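Local coordinates for protein transcriptional regulator ZitR (Lactococcus lactis subsp. cremoris, PDB 6FI9) that represses the zit zinc-uptake operon when zinc is present, binding as a homodimer to two palindromic operator sites in the zit promoter, at residues A107-H110 / E111-S115. The protein carries 3 engineered substitutions. Numbering follows the deposited sequence.
Sequences AAHH and EKTLS. With ZN (zinc ion), chain I.
Four successive i-to-i+4 backbone bonds join 107-110 to 111-115 within helix 100-122, from Glu111 N to Ala107 O through to Leu114 N to His110 O, the last 3.1 Å long. A helical carbonyl can take a side-chain donor as well as its backbone one, as His109 O does from Thr113 OG1 at 2.7 Å, nearly in line with the C=O bond. Thr113 N bonds the same oxygen at 3.3 Å, well above the carbonyl plane, so two donors grip one acceptor. The threonine reaches it because OG1 stands beside its own backbone N (chi1 -54°). Two residues on, Ser115 repeats the device: its OG bonds Glu111 O at 2.8 Å from the face opposite that used by Ser115 N. Lys112 follows another course, bending at chi3 to bring NZ obliquely to within 4.0 Å of His109 CD2; its amine also makes a long, weak ion pair with Glu29.

In this MarR-family repressor, whose DNA-binding unit is a winged helix-turn-helix, the helix also carries metal ligands. His110 binds a zinc ion through NE2 at 2.0 Å, not ND1 (4.1 Å from the metal), in a site completed by Glu22, His40 and His106; His106, one turn earlier, meets its ring with planes at about 75°. The His110 side chain also touches Leu24, and Met43 of helix 36-47, while Arg3 of the second subunit packs against Glu111, Leu114 and Ser115.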
ATOM      1  N   ALA A 107      -9.798  14.154  12.274  1.00 83.33           N
ATOM      2  CA  ALA A 107      -8.646  14.867  12.822  1.00 82.19           C
ATOM      3  C   ALA A 107      -8.190  14.209  14.132  1.00 84.32           C
ATOM      4  O   ALA A 107      -6.995  14.174  14.431  1.00 83.18           O
ATOM      5  CB  ALA A 107      -9.006  16.323  13.057  1.00 84.25           C
ATOM      6  N   ALA A 108      -9.152  13.668  14.889  1.00 81.01           N
ATOM      7  CA  ALA A 108      -8.909  12.948  16.130  1.00 80.74           C
ATOM      8  C   ALA A 108      -8.364  11.544  15.819  1.00 81.76           C
ATOM      9  O   ALA A 108      -7.491  11.068  16.542  1.00 81.52           O
ATOM     10  CB  ALA A 108     -10.192  12.855  16.936  1.00 83.56           C
ATOM     11  N   HIS A 109      -8.864  10.905  14.730  1.00 75.79           N
ATOM     12  CA  HIS A 109      -8.461   9.578  14.250  1.00 73.75           C
ATOM     13  C   HIS A 109      -7.029   9.606  13.702  1.00 78.81           C
ATOM     14  O   HIS A 109      -6.332   8.598  13.772  1.00 78.10           O
ATOM     15  CB  HIS A 109      -9.454   9.061  13.193  1.00 73.81           C
ATOM     16  CG  HIS A 109      -9.374   7.592  12.897  1.00 76.14           C
ATOM     17  ND1 HIS A 109     -10.016   7.049  11.801  1.00 77.86           N
ATOM     18  CD2 HIS A 109      -8.751   6.593  13.572  1.00 77.14           C
ATOM     19  CE1 HIS A 109      -9.753   5.750  11.831  1.00 76.77           C
ATOM     20  NE2 HIS A 109      -8.994   5.430  12.877  1.00 76.62           N
ATOM     21  N   HIS A 110      -6.586  10.764  13.181  1.00 76.91           N
ATOM     22  CA  HIS A 110      -5.225  10.968  12.688  1.00 76.41           C
ATOM     23  C   HIS A 110      -4.253  11.140  13.855  1.00 81.55           C
ATOM     24  O   HIS A 110      -3.150  10.585  13.817  1.00 80.63           O
ATOM     25  CB  HIS A 110      -5.151  12.172  11.743  1.00 77.25           C
ATOM     26  CG  HIS A 110      -5.202  11.785  10.299  1.00 80.36           C
ATOM     27  ND1 HIS A 110      -4.140  11.136   9.688  1.00 81.26           N
ATOM     28  CD2 HIS A 110      -6.184  11.971   9.388  1.00 82.87           C
ATOM     29  CE1 HIS A 110      -4.511  10.949   8.433  1.00 80.64           C
ATOM     30  NE2 HIS A 110      -5.736  11.431   8.206  1.00 81.94           N
ATOM     31  N   GLU A 111      -4.669  11.894  14.898  1.00 79.53           N
ATOM     32  CA  GLU A 111      -3.858  12.110  16.093  1.00 79.77           C
ATOM     33  C   GLU A 111      -3.822  10.849  16.949  1.00 81.23           C
ATOM     34  O   GLU A 111      -2.854  10.651  17.675  1.00 81.16           O
ATOM     35  CB  GLU A 111      -4.343  13.318  16.892  1.00 83.20           C
ATOM     36  CG  GLU A 111      -3.228  13.966  17.699  1.00100.41           C
ATOM     37  CD  GLU A 111      -3.507  15.383  18.159  1.00137.59           C
ATOM     38  OE1 GLU A 111      -4.244  15.546  19.158  1.00149.97           O
ATOM     39  OE2 GLU A 111      -2.982  16.331  17.529  1.00131.34           O
ATOM     40  N   LYS A 112      -4.860   9.987  16.833  1.00 76.12           N
ATOM     41  CA  LYS A 112      -4.983   8.692  17.517  1.00 75.50           C
ATOM     42  C   LYS A 112      -3.912   7.737  16.957  1.00 76.06           C
ATOM     43  O   LYS A 112      -3.237   7.044  17.726  1.00 76.84           O
ATOM     44  CB  LYS A 112      -6.386   8.095  17.280  1.00 78.36           C
ATOM     45  CG  LYS A 112      -6.879   7.167  18.395  1.00 94.44           C
ATOM     46  CD  LYS A 112      -7.969   6.187  17.927  1.00101.79           C
ATOM     47  CE  LYS A 112      -9.368   6.764  17.916  1.00106.60           C
ATOM     48  NZ  LYS A 112     -10.307   5.889  17.163  1.00111.09           N
ATOM     49  N   THR A 113      -3.741   7.754  15.613  1.00 68.10           N
ATOM     50  CA  THR A 113      -2.792   6.941  14.856  1.00 64.99           C
ATOM     51  C   THR A 113      -1.364   7.362  15.180  1.00 66.59           C
ATOM     52  O   THR A 113      -0.511   6.509  15.414  1.00 65.41           O
ATOM     53  CB  THR A 113      -3.138   7.011  13.363  1.00 67.53           C
ATOM     54  OG1 THR A 113      -4.504   6.646  13.204  1.00 68.84           O
ATOM     55  CG2 THR A 113      -2.281   6.095  12.508  1.00 63.43           C
ATOM     56  N   LEU A 114      -1.108   8.674  15.208  1.00 63.04           N
ATOM     57  CA  LEU A 114       0.207   9.219  15.523  1.00 62.51           C
ATOM     58  C   LEU A 114       0.601   8.897  16.956  1.00 66.16           C
ATOM     59  O   LEU A 114       1.758   8.565  17.204  1.00 65.59           O
ATOM     60  CB  LEU A 114       0.227  10.729  15.288  1.00 62.56           C
ATOM     61  CG  LEU A 114       0.478  11.187  13.865  1.00 65.30           C
ATOM     62  CD1 LEU A 114      -0.140  12.532  13.624  1.00 65.86           C
ATOM     63  CD2 LEU A 114       1.948  11.282  13.586  1.00 67.46           C
ATOM     64  N   SER A 115      -0.371   8.964  17.888  1.00 64.40           N
ATOM     65  CA  SER A 115      -0.168   8.664  19.309  1.00 65.64           C
ATOM     66  C   SER A 115       0.226   7.222  19.516  1.00 66.37           C
ATOM     67  O   SER A 115       1.059   6.956  20.379  1.00 66.84           O
ATOM     68  CB  SER A 115      -1.401   9.016  20.136  1.00 71.06           C
ATOM     69  OG  SER A 115      -1.599  10.422  20.138  1.00 85.35           O
TER
HETATM   70 ZN    ZN I 201      -7.128  11.004   6.883  1.00 94.40          ZN